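Local atomic coordinates of imidazoleglycerol-phosphate dehydratase (Pyrococcus furiosus, PDB entry 5DNL), a protein that catalyses the manganese-dependent dehydration of imidazoleglycerol phosphate to imidazoleacetol phosphate, the sixth step of histidine biosynthesis. Residues Lys6-Ile11 against Trp55-Ile60; Leu50-Trp55 against Leu119-Trp124; Ile10-Gly15 against Met42-Thr47. One frame throughout, in Å; residues are numbered along the deposited sequence.

Contact 1: Lys6-Ile11 against Trp55-Ile60; sequences KETDII and WEDIGI. With MN (manganese (II) ion), chain D; 5DL ([(2S)-2-hydroxy-3-(1H-1,2,4-triazol-1-yl)propyl]phosphonic acid), chain F.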
loop_
_atom_site.group_PDB
_atom_site.type_symbol
_atom_site.label_atom_id
_atom_site.label_comp_id
_atom_site.label_asym_id
_atom_site.label_seq_id
_atom_site.Cartn_x
_atom_site.Cartn_y
_atom_site.Cartn_z
ATOM N N LYS A 6 -9.233 -43.943 -32.065
ATOM C CA LYS A 6 -9.277 -44.919 -30.984
ATOM C C LYS A 6 -9.978 -44.407 -29.717
ATOM O O LYS A 6 -10.294 -45.210 -28.842
ATOM C CB LYS A 6 -7.868 -45.420 -30.637
ATOM C CG LYS A 6 -7.205 -46.167 -31.788
ATOM C CD LYS A 6 -5.807 -46.653 -31.440
ATOM C CE LYS A 6 -5.164 -47.369 -32.612
ATOM N NZ LYS A 6 -3.799 -47.865 -32.281
ATOM N N GLU A 7 -10.204 -43.090 -29.611
ATOM C CA GLU A 7 -10.870 -42.473 -28.456
ATOM C C GLU A 7 -12.365 -42.249 -28.645
ATOM O O GLU A 7 -13.147 -42.426 -27.706
ATOM C CB GLU A 7 -10.212 -41.110 -28.164
ATOM C CG GLU A 7 -8.740 -41.207 -27.801
ATOM C CD GLU A 7 -8.030 -39.869 -27.781
ATOM O OE1 GLU A 7 -8.604 -38.861 -28.205
ATOM O OE2 GLU A 7 -6.855 -39.845 -27.350
ATOM N N THR A 8 -12.751 -41.806 -29.834
ATOM C CA THR A 8 -14.134 -41.387 -30.111
ATOM C C THR A 8 -14.594 -41.822 -31.504
ATOM O O THR A 8 -13.774 -42.016 -32.398
ATOM C CB THR A 8 -14.337 -39.853 -30.032
ATOM O OG1 THR A 8 -13.552 -39.223 -31.041
ATOM C CG2 THR A 8 -13.957 -39.305 -28.658
ATOM N N ASP A 9 -15.914 -41.932 -31.665
ATOM C CA ASP A 9 -16.517 -42.247 -32.963
ATOM C C ASP A 9 -17.744 -41.368 -33.037
ATOM O O ASP A 9 -18.647 -41.507 -32.216
ATOM C CB ASP A 9 -16.896 -43.724 -33.027
ATOM C CG ASP A 9 -17.336 -44.151 -34.399
ATOM O OD1 ASP A 9 -17.132 -43.424 -35.394
ATOM O OD2 ASP A 9 -17.895 -45.264 -34.464
ATOM N N ILE A 10 -17.717 -40.406 -33.953
ATOM C CA ILE A 10 -18.731 -39.374 -34.017
ATOM C C ILE A 10 -19.312 -39.272 -35.419
ATOM O O ILE A 10 -18.571 -39.257 -36.403
ATOM C CB ILE A 10 -18.107 -38.025 -33.624
ATOM C CG1 ILE A 10 -17.643 -38.097 -32.153
ATOM C CG2 ILE A 10 -19.124 -36.904 -33.805
ATOM C CD1 ILE A 10 -16.770 -36.958 -31.740
ATOM N N ILE A 11 -20.642 -39.173 -35.483
ATOM C CA ILE A 11 -21.348 -38.881 -36.721
ATOM C C ILE A 11 -22.146 -37.599 -36.535
ATOM O O ILE A 11 -22.908 -37.478 -35.571
ATOM C CB ILE A 11 -22.297 -40.037 -37.110
ATOM C CG1 ILE A 11 -21.479 -41.286 -37.471
ATOM C CG2 ILE A 11 -23.195 -39.620 -38.274
ATOM C CD1 ILE A 11 -22.275 -42.579 -37.464
ATOM N N TRP A 55 -16.134 -33.726 -26.227
ATOM C CA TRP A 55 -16.460 -32.318 -26.513
ATOM C C TRP A 55 -15.608 -31.745 -27.652
ATOM O O TRP A 55 -16.103 -31.054 -28.543
ATOM C CB TRP A 55 -16.382 -31.450 -25.239
ATOM C CG TRP A 55 -17.564 -31.620 -24.315
ATOM C CD1 TRP A 55 -17.981 -32.782 -23.716
ATOM C CD2 TRP A 55 -18.498 -30.602 -23.910
ATOM N NE1 TRP A 55 -19.098 -32.540 -22.961
ATOM C CE2 TRP A 55 -19.438 -31.221 -23.060
ATOM C CE3 TRP A 55 -18.616 -29.222 -24.166
ATOM C CZ2 TRP A 55 -20.485 -30.516 -22.476
ATOM C CZ3 TRP A 55 -19.651 -28.528 -23.579
ATOM C CH2 TRP A 55 -20.574 -29.178 -22.751
ATOM N N GLU A 56 -14.308 -32.002 -27.590
ATOM C CA GLU A 56 -13.390 -31.530 -28.620
ATOM C C GLU A 56 -13.731 -32.182 -29.960
ATOM O O GLU A 56 -13.804 -31.487 -30.975
ATOM C CB GLU A 56 -11.958 -31.877 -28.216
ATOM C CG GLU A 56 -10.942 -31.598 -29.301
ATOM C CD GLU A 56 -9.517 -31.633 -28.805
ATOM O OE1 GLU A 56 -9.293 -31.930 -27.608
ATOM O OE2 GLU A 56 -8.621 -31.393 -29.634
ATOM N N ASP A 57 -13.916 -33.506 -29.973
ATOM C CA ASP A 57 -14.100 -34.200 -31.240
ATOM C C ASP A 57 -15.472 -33.929 -31.874
ATOM O O ASP A 57 -15.594 -33.886 -33.095
ATOM C CB ASP A 57 -13.838 -35.676 -31.044
ATOM C CG ASP A 57 -12.379 -35.971 -30.674
ATOM O OD1 ASP A 57 -11.533 -35.033 -30.531
ATOM O OD2 ASP A 57 -12.071 -37.164 -30.516
ATOM N N ILE A 58 -16.475 -33.693 -31.036
ATOM C CA ILE A 58 -17.763 -33.160 -31.489
ATOM C C ILE A 58 -17.558 -31.815 -32.156
ATOM O O ILE A 58 -18.090 -31.545 -33.247
ATOM C CB ILE A 58 -18.773 -33.083 -30.315
ATOM C CG1 ILE A 58 -19.332 -34.477 -29.987
ATOM C CG2 ILE A 58 -19.887 -32.068 -30.569
ATOM C CD1 ILE A 58 -20.425 -34.979 -30.913
ATOM N N GLY A 59 -16.785 -30.936 -31.522
ATOM C CA GLY A 59 -16.520 -29.652 -32.130
ATOM C C GLY A 59 -15.853 -29.798 -33.492
ATOM O O GLY A 59 -16.261 -29.158 -34.452
ATOM N N ILE A 60 -14.820 -30.638 -33.562
ATOM C CA ILE A 60 -14.116 -30.861 -34.828
ATOM C C ILE A 60 -15.072 -31.388 -35.891
ATOM O O ILE A 60 -15.076 -30.865 -37.009
ATOM C CB ILE A 60 -12.937 -31.828 -34.669
ATOM C CG1 ILE A 60 -11.839 -31.246 -33.747
ATOM C CG2 ILE A 60 -12.351 -32.186 -36.030
ATOM C CD1 ILE A 60 -10.784 -32.246 -33.302
HETATM MN MN MN D . -7.921 -31.095 -26.121
HETATM N N1 5DL F . -6.304 -35.125 -25.159
HETATM C C3 5DL F . -5.889 -33.598 -26.758
HETATM N N2 5DL F . -5.540 -34.785 -26.249
HETATM C C8 5DL F . -3.676 -37.695 -27.909
HETATM C C7 5DL F . -4.886 -36.966 -27.322
HETATM C C6 5DL F . -4.462 -35.603 -26.795
HETATM C C5 5DL F . -7.132 -34.082 -25.044
HETATM O O10 5DL F . -3.833 -36.328 -30.209
HETATM P P9 5DL F . -2.808 -36.850 -29.260
HETATM O O11 5DL F . -1.874 -37.870 -29.865
HETATM O O12 5DL F . -1.975 -35.717 -28.680
HETATM O O13 5DL F . -5.479 -37.719 -26.253
HETATM N N4 5DL F . -6.919 -33.136 -25.987
HETATM O O HOH W 1 -9.920 -38.612 -30.610
HETATM O O HOH W 2 -6.665 -30.893 -27.920
#
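The carboxylate of Asp-57 is the flat group that meets the strand directly. Thr-8 OG1 donates to the anti lone pair of Asp-57 OD2 at 2.6 Å, approaching on the side turned away from OD1. Thr-8 CG2 closes in on the same oxygen, 3.4 Å from Asp-57 OD2. Asp-57 CG lies anti to its carbonyl carbon (chi1 -65°), and chi2 near 2° turns OD2 toward the strand, while Thr-8 OG1 takes the crowded position between its backbone N and carbonyl carbon (chi1 63°). Glu-7 comes from the loop leading into the strand, its chain extended beyond CG, and its OE2 lies 2.8 Å from O13 of the inhibitor 5DL. On the helix, just before Asp-57, Glu-56 OE1 binds manganese at 2.2 Å, and OE2 accepts a hydrogen bond from the water on that ion. Ile-10 packs tightly end-on against the helix, its CD1 only 3.3 Å from Asp-57 CB. Its other branch, CG2, touches CD1 of Ile-58 at 3.7 Å, the two side chains crossing at about a right angle. Arg-3 of the same chain forms a salt bridge to Asp-57 OD2, and a water donates to both that oxygen and Glu-7 OE1. With OE1 of Glu-7 only 4.5 Å from OD2 of Asp-57, these donors probably offset the repulsion and keep Asp-57 ionised. Asp-57, linked to Glu-7 through the shared water, thus probably acts as a second-shell residue beside inhibitor-contacting Glu-7 and metal-bound Glu-56.

Contact 2: Leu50-Trp55 against Leu119-Trp124; sequences LRHHLW and LKEFVW. With MN (manganese (II) ion), chain D; MN (manganese (II) ion), chain E; 5DL ([(2S)-2-hydroxy-3-(1H-1,2,4-triazol-1-yl)propyl]phosphonic acid), chain F.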
loop_
_atom_site.group_PDB
_atom_site.type_symbol
_atom_site.label_atom_id
_atom_site.label_comp_id
_atom_site.label_asym_id
_atom_site.label_seq_id
_atom_site.Cartn_x
_atom_site.Cartn_y
_atom_site.Cartn_z
ATOM N N LEU A 50 -13.428 -40.435 -22.750
ATOM C CA LEU A 50 -13.383 -39.339 -21.800
ATOM C C LEU A 50 -14.163 -38.141 -22.353
ATOM O O LEU A 50 -14.109 -37.861 -23.546
ATOM C CB LEU A 50 -11.938 -38.915 -21.534
ATOM C CG LEU A 50 -10.998 -39.947 -20.915
ATOM C CD1 LEU A 50 -9.634 -39.308 -20.678
ATOM C CD2 LEU A 50 -11.580 -40.549 -19.641
ATOM N N ARG A 51 -14.828 -37.412 -21.466
ATOM C CA ARG A 51 -15.684 -36.304 -21.879
ATOM C C ARG A 51 -14.908 -35.234 -22.666
ATOM O O ARG A 51 -15.436 -34.663 -23.601
ATOM C CB ARG A 51 -16.402 -35.649 -20.681
ATOM C CG ARG A 51 -17.522 -36.504 -20.088
ATOM C CD ARG A 51 -18.240 -35.791 -18.952
ATOM N NE ARG A 51 -19.129 -34.726 -19.433
ATOM C CZ ARG A 51 -19.389 -33.582 -18.802
ATOM N NH1 ARG A 51 -18.772 -33.263 -17.659
ATOM N NH2 ARG A 51 -20.255 -32.737 -19.335
ATOM N N HIS A 52 -13.661 -34.926 -22.284
ATOM C CA HIS A 52 -12.882 -33.937 -23.042
ATOM C C HIS A 52 -12.754 -34.365 -24.495
ATOM O O HIS A 52 -12.940 -33.554 -25.399
ATOM C CB HIS A 52 -11.520 -33.792 -22.403
ATOM C CG HIS A 52 -10.562 -32.843 -23.063
ATOM N ND1 HIS A 52 -9.827 -31.948 -22.316
ATOM C CD2 HIS A 52 -10.143 -32.687 -24.345
ATOM C CE1 HIS A 52 -8.990 -31.299 -23.102
ATOM N NE2 HIS A 52 -9.170 -31.715 -24.337
ATOM N N HIS A 53 -12.404 -35.631 -24.709
ATOM C CA HIS A 53 -12.268 -36.126 -26.079
ATOM C C HIS A 53 -13.603 -35.988 -26.833
ATOM O O HIS A 53 -13.626 -35.626 -27.999
ATOM C CB HIS A 53 -11.796 -37.568 -26.128
ATOM C CG HIS A 53 -10.443 -37.794 -25.521
ATOM N ND1 HIS A 53 -10.057 -39.022 -25.036
ATOM C CD2 HIS A 53 -9.388 -36.971 -25.321
ATOM C CE1 HIS A 53 -8.830 -38.950 -24.565
ATOM N NE2 HIS A 53 -8.393 -37.721 -24.745
ATOM N N LEU A 54 -14.713 -36.277 -26.165
ATOM C CA LEU A 54 -16.028 -36.090 -26.762
ATOM C C LEU A 54 -16.306 -34.657 -27.164
ATOM O O LEU A 54 -16.688 -34.372 -28.288
ATOM C CB LEU A 54 -17.125 -36.556 -25.814
ATOM C CG LEU A 54 -18.554 -36.292 -26.251
ATOM C CD1 LEU A 54 -18.924 -37.148 -27.463
ATOM C CD2 LEU A 54 -19.513 -36.498 -25.089
ATOM N N TRP A 55 -16.134 -33.726 -26.227
ATOM C CA TRP A 55 -16.460 -32.318 -26.513
ATOM C C TRP A 55 -15.608 -31.745 -27.652
ATOM O O TRP A 55 -16.103 -31.054 -28.543
ATOM C CB TRP A 55 -16.382 -31.450 -25.239
ATOM C CG TRP A 55 -17.564 -31.620 -24.315
ATOM C CD1 TRP A 55 -17.981 -32.782 -23.716
ATOM C CD2 TRP A 55 -18.498 -30.602 -23.910
ATOM N NE1 TRP A 55 -19.098 -32.540 -22.961
ATOM C CE2 TRP A 55 -19.438 -31.221 -23.060
ATOM C CE3 TRP A 55 -18.616 -29.222 -24.166
ATOM C CZ2 TRP A 55 -20.485 -30.516 -22.476
ATOM C CZ3 TRP A 55 -19.651 -28.528 -23.579
ATOM C CH2 TRP A 55 -20.574 -29.178 -22.751
ATOM N N LEU A 119 -16.041 -26.453 -22.535
ATOM C CA LEU A 119 -16.502 -25.399 -23.444
ATOM C C LEU A 119 -15.407 -24.961 -24.386
ATOM O O LEU A 119 -15.589 -24.908 -25.607
ATOM C CB LEU A 119 -17.050 -24.198 -22.687
ATOM C CG LEU A 119 -17.397 -22.988 -23.547
ATOM C CD1 LEU A 119 -18.546 -23.286 -24.501
ATOM C CD2 LEU A 119 -17.749 -21.819 -22.637
ATOM N N LYS A 120 -14.242 -24.667 -23.815
ATOM C CA LYS A 120 -13.106 -24.189 -24.616
ATOM C C LYS A 120 -12.677 -25.233 -25.640
ATOM O O LYS A 120 -12.350 -24.888 -26.784
ATOM C CB LYS A 120 -11.906 -23.793 -23.753
ATOM C CG LYS A 120 -12.085 -22.483 -23.023
ATOM C CD LYS A 120 -10.824 -22.129 -22.245
ATOM C CE LYS A 120 -10.897 -20.745 -21.639
ATOM N NZ LYS A 120 -9.674 -20.485 -20.829
ATOM N N GLU A 121 -12.664 -26.503 -25.248
ATOM C CA GLU A 121 -12.216 -27.541 -26.177
ATOM C C GLU A 121 -13.232 -27.792 -27.296
ATOM O O GLU A 121 -12.844 -28.026 -28.454
ATOM C CB GLU A 121 -11.804 -28.800 -25.431
ATOM C CG GLU A 121 -10.501 -28.582 -24.695
ATOM C CD GLU A 121 -9.377 -28.260 -25.646
ATOM O OE1 GLU A 121 -8.900 -29.165 -26.375
ATOM O OE2 GLU A 121 -9.018 -27.065 -25.724
ATOM N N PHE A 122 -14.517 -27.697 -26.988
ATOM C CA PHE A 122 -15.518 -27.745 -28.050
ATOM C C PHE A 122 -15.315 -26.588 -29.047
ATOM O O PHE A 122 -15.332 -26.790 -30.271
ATOM C CB PHE A 122 -16.944 -27.691 -27.470
ATOM C CG PHE A 122 -18.002 -27.413 -28.518
ATOM C CD1 PHE A 122 -18.502 -28.440 -29.301
ATOM C CD2 PHE A 122 -18.453 -26.129 -28.745
ATOM C CE1 PHE A 122 -19.441 -28.185 -30.298
ATOM C CE2 PHE A 122 -19.391 -25.871 -29.724
ATOM C CZ PHE A 122 -19.880 -26.894 -30.501
ATOM N N VAL A 123 -15.138 -25.371 -28.534
ATOM C CA VAL A 123 -15.018 -24.181 -29.381
ATOM C C VAL A 123 -13.747 -24.229 -30.221
ATOM O O VAL A 123 -13.772 -23.921 -31.430
ATOM C CB VAL A 123 -15.121 -22.869 -28.572
ATOM C CG1 VAL A 123 -14.921 -21.671 -29.475
ATOM C CG2 VAL A 123 -16.490 -22.771 -27.894
ATOM N N TRP A 124 -12.617 -24.612 -29.617
ATOM C CA TRP A 124 -11.402 -24.808 -30.391
ATOM C C TRP A 124 -11.550 -25.891 -31.443
ATOM O O TRP A 124 -11.042 -25.740 -32.556
ATOM C CB TRP A 124 -10.186 -25.114 -29.502
ATOM C CG TRP A 124 -9.363 -23.919 -29.167
ATOM C CD1 TRP A 124 -9.242 -23.321 -27.941
ATOM C CD2 TRP A 124 -8.537 -23.182 -30.062
ATOM N NE1 TRP A 124 -8.363 -22.258 -28.028
ATOM C CE2 TRP A 124 -7.915 -22.159 -29.313
ATOM C CE3 TRP A 124 -8.245 -23.294 -31.416
ATOM C CZ2 TRP A 124 -7.030 -21.240 -29.897
ATOM C CZ3 TRP A 124 -7.352 -22.386 -31.980
ATOM C CH2 TRP A 124 -6.762 -21.388 -31.219
HETATM MN MN MN D . -7.921 -31.095 -26.121
HETATM MN MN MN E . -6.184 -37.123 -24.156
HETATM N N1 5DL F . -6.304 -35.125 -25.159
HETATM C C3 5DL F . -5.889 -33.598 -26.758
HETATM N N2 5DL F . -5.540 -34.785 -26.249
HETATM C C8 5DL F . -3.676 -37.695 -27.909
HETATM C C7 5DL F . -4.886 -36.966 -27.322
HETATM C C6 5DL F . -4.462 -35.603 -26.795
HETATM C C5 5DL F . -7.132 -34.082 -25.044
HETATM O O10 5DL F . -3.833 -36.328 -30.209
HETATM P P9 5DL F . -2.808 -36.850 -29.260
HETATM O O11 5DL F . -1.874 -37.870 -29.865
HETATM O O12 5DL F . -1.975 -35.717 -28.680
HETATM O O13 5DL F . -5.479 -37.719 -26.253
HETATM N N4 5DL F . -6.919 -33.136 -25.987
HETATM O O HOH W 2 -6.665 -30.893 -27.920
#
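A manganese ion, rather than any hydrogen bond, joins these two helices: His-52 NE2 and Glu-121 OE1 lie 3.3 Å apart because both are ligands of one metal. The ion is 2.3 Å from His-52 NE2 and 2.2 Å from Glu-121 OE1. To get there, His-52 sets CG anti to its backbone N (chi1 179°), whereas Glu-121 bends at chi2 (-62°) and crosses the imidazole obliquely. Its CB stands 4.0 Å above one face of the His-52 ring, toward the rim, and the ring and carboxylate planes are 45° apart. ND1 of the ring is hydrogen-bonded outside these segments, where Glu-111 of a neighbouring subunit is the partner that probably helps set its rotation. Trp-55 CA lies 4.9 Å from Phe-122 CA, which makes a CA-H...O contact with Trp-55 O at 3.4 Å; the same oxygen lies at the edge of the Phe-122 ring. The indole presents its own edge, CE3 lying 4.0 Å from Phe-122 CB, while NE1 is hydrogen-bonded to Asp-24 OD2. His-53 points away from helix 116-130 and binds the second manganese at 2.4 Å through NE2. The inhibitor's triazole bridges the ions, with N4 on the first and N1 on the second. Glu-56 of the same chain and His-146 of a neighbouring subunit complete the protein ligands of the first ion; His-29, His-145 and Glu-149 of that subunit join His-53 on the second. Two helices carrying His and Glu ligands to a dimanganese centre at a subunit interface are the hallmark of the imidazoleglycerol-phosphate dehydratase active site.

Contact 3: Ile10-Gly15 against Met42-Thr47; sequences IIVEIG and MRITAT
The face bearing Ile-10, Val-12 and Ile-14 shares its bulk unevenly with the neighbouring strand, 42-47, which runs antiparallel to 10-14. The small Ala-46 makes a dip in the surface, and CG1 of Ile-10 settles against its CB at 4.0 Å, the larger side chain projecting beyond it. Near the middle of the ladder two bumps of similar size meet flank to flank: Val-12 CG2 and Ile-44 CG1 lie alongside each other at 4.1 Å, both side chains pointing the same way. Met-42 starts from the crowded chi1 position (55°) and bends at chi3 (77°), which lays its CB against Ile-14 CA and brings its CE to 4.3 Å from Ile-14 CG1. The other face is more polar. Thr-45 OG1 sits beside the branched Ile-11, 3.6 Å from its CB, and Thr-45 CG2 stands 3.9 Å above the Arg-43 guanidinium plane. Ile-11 CG2 meets the edge of that guanidinium. Arg-43 NH1 forms a salt bridge with Glu-13 OE1 at 3.1 Å, bent (139°) and reached from above the carboxylate plane; the arginine is poorly ordered, so the bridge is probably loose. Two hydrogen-bonded pairs hold the ladder: Ile-11 N reaches Thr-45 O at 2.9 Å, almost straight and nearly along the carbonyl axis, Glu-13 N meets Arg-43 O likewise, and each pair is completed by the reciprocal N-H...O bond. Helices 51-69 and 25-38 cover the apolar face, while in the sheet strand 2-4 pairs with the outer side of strand 8-14 and strand 20-21 flanks strand 42-48.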
loop_
_atom_site.group_PDB
_atom_site.type_symbol
_atom_site.label_atom_id
_atom_site.label_comp_id
_atom_site.label_asym_id
_atom_site.label_seq_id
_atom_site.Cartn_x
_atom_site.Cartn_y
_atom_site.Cartn_z
ATOM N N ILE A 10 -17.717 -40.406 -33.953
ATOM C CA ILE A 10 -18.731 -39.374 -34.017
ATOM C C ILE A 10 -19.312 -39.272 -35.419
ATOM O O ILE A 10 -18.571 -39.257 -36.403
ATOM C CB ILE A 10 -18.107 -38.025 -33.624
ATOM C CG1 ILE A 10 -17.643 -38.097 -32.153
ATOM C CG2 ILE A 10 -19.124 -36.904 -33.805
ATOM C CD1 ILE A 10 -16.770 -36.958 -31.740
ATOM N N ILE A 11 -20.642 -39.173 -35.483
ATOM C CA ILE A 11 -21.348 -38.881 -36.721
ATOM C C ILE A 11 -22.146 -37.599 -36.535
ATOM O O ILE A 11 -22.908 -37.478 -35.571
ATOM C CB ILE A 11 -22.297 -40.037 -37.110
ATOM C CG1 ILE A 11 -21.479 -41.286 -37.471
ATOM C CG2 ILE A 11 -23.195 -39.620 -38.274
ATOM C CD1 ILE A 11 -22.275 -42.579 -37.464
ATOM N N VAL A 12 -21.952 -36.642 -37.436
ATOM C CA VAL A 12 -22.763 -35.428 -37.498
ATOM C C VAL A 12 -23.330 -35.301 -38.903
ATOM O O VAL A 12 -22.569 -35.163 -39.863
ATOM C CB VAL A 12 -21.936 -34.162 -37.177
ATOM C CG1 VAL A 12 -22.769 -32.898 -37.430
ATOM C CG2 VAL A 12 -21.403 -34.211 -35.750
ATOM N N GLU A 13 -24.662 -35.320 -39.003
ATOM C CA GLU A 13 -25.370 -35.198 -40.294
ATOM C C GLU A 13 -26.313 -34.007 -40.255
ATOM O O GLU A 13 -27.339 -34.056 -39.591
ATOM C CB GLU A 13 -26.141 -36.480 -40.606
ATOM C CG GLU A 13 -25.251 -37.674 -40.878
ATOM C CD GLU A 13 -26.043 -38.927 -41.192
ATOM O OE1 GLU A 13 -26.718 -39.450 -40.281
ATOM O OE2 GLU A 13 -25.985 -39.391 -42.347
ATOM N N ILE A 14 -25.937 -32.932 -40.939
ATOM C CA ILE A 14 -26.733 -31.711 -40.963
ATOM C C ILE A 14 -27.851 -31.850 -41.998
ATOM O O ILE A 14 -27.636 -32.367 -43.092
ATOM C CB ILE A 14 -25.854 -30.470 -41.250
ATOM C CG1 ILE A 14 -24.797 -30.333 -40.144
ATOM C CG2 ILE A 14 -26.706 -29.204 -41.350
ATOM C CD1 ILE A 14 -23.733 -29.291 -40.417
ATOM N N GLY A 15 -29.034 -31.370 -41.635
ATOM C CA GLY A 15 -30.206 -31.418 -42.511
ATOM C C GLY A 15 -31.035 -32.687 -42.420
ATOM O O GLY A 15 -32.053 -32.795 -43.097
ATOM N N MET A 42 -30.354 -31.719 -37.264
ATOM C CA MET A 42 -29.184 -32.567 -37.403
ATOM C C MET A 42 -29.275 -33.829 -36.561
ATOM O O MET A 42 -29.968 -33.885 -35.545
ATOM C CB MET A 42 -27.883 -31.790 -37.124
ATOM C CG MET A 42 -27.814 -31.082 -35.792
ATOM S SD MET A 42 -26.301 -30.073 -35.643
ATOM C CE MET A 42 -26.655 -28.625 -36.621
ATOM N N ARG A 43 -28.569 -34.850 -37.034
ATOM C CA ARG A 43 -28.453 -36.105 -36.341
ATOM C C ARG A 43 -27.027 -36.183 -35.846
ATOM O O ARG A 43 -26.113 -36.002 -36.617
ATOM C CB ARG A 43 -28.728 -37.263 -37.299
ATOM C CG ARG A 43 -28.557 -38.642 -36.669
ATOM C CD ARG A 43 -29.105 -39.732 -37.577
ATOM N NE ARG A 43 -28.881 -41.067 -37.020
ATOM C CZ ARG A 43 -27.747 -41.770 -37.104
ATOM N NH1 ARG A 43 -26.669 -41.297 -37.736
ATOM N NH2 ARG A 43 -27.690 -42.977 -36.545
ATOM N N ILE A 44 -26.856 -36.417 -34.550
ATOM C CA ILE A 44 -25.530 -36.531 -33.957
ATOM C C ILE A 44 -25.524 -37.752 -33.060
ATOM O O ILE A 44 -26.372 -37.889 -32.184
ATOM C CB ILE A 44 -25.144 -35.261 -33.151
ATOM C CG1 ILE A 44 -25.148 -34.021 -34.048
ATOM C CG2 ILE A 44 -23.769 -35.454 -32.504
ATOM C CD1 ILE A 44 -24.853 -32.718 -33.329
ATOM N N THR A 45 -24.561 -38.641 -33.282
ATOM C CA THR A 45 -24.360 -39.801 -32.429
ATOM C C THR A 45 -22.877 -39.888 -32.093
ATOM O O THR A 45 -22.041 -39.552 -32.924
ATOM C CB THR A 45 -24.840 -41.113 -33.094
ATOM O OG1 THR A 45 -24.074 -41.374 -34.268
ATOM C CG2 THR A 45 -26.297 -41.005 -33.467
ATOM N N ALA A 46 -22.561 -40.312 -30.880
ATOM C CA ALA A 46 -21.175 -40.473 -30.471
ATOM C C ALA A 46 -20.975 -41.597 -29.476
ATOM O O ALA A 46 -21.845 -41.879 -28.648
ATOM C CB ALA A 46 -20.671 -39.177 -29.849
ATOM N N THR A 47 -19.790 -42.194 -29.539
ATOM C CA THR A 47 -19.238 -42.957 -28.445
ATOM C C THR A 47 -17.898 -42.318 -28.090
ATOM O O THR A 47 -17.238 -41.722 -28.944
ATOM C CB THR A 47 -19.077 -44.450 -28.786
ATOM O OG1 THR A 47 -18.245 -44.610 -29.928
ATOM C CG2 THR A 47 -20.445 -45.078 -29.074
#

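From the N terminus, strand 8-14 takes part in contacts 1 and 3. Contact 3 closes the shorter loop: the chain passes through strand 20-21 and helix 25-38 before strand 42-48 returns beside it. Continuing into helix 51-69, the chain closes contact 1, which starts from the same strand and shares Ile-10 and Ile-11 with contact 3. Contact 2 opens on that helix before contact 1 has closed, so the two cross, sharing Trp-55; it closes only at helix 116-130, after the strands of the second sheet up to 100-104. Contacts 3 and 2 follow in series. Together they tie the N-terminal sheet to helix 51-69, and that helix to helix 116-130.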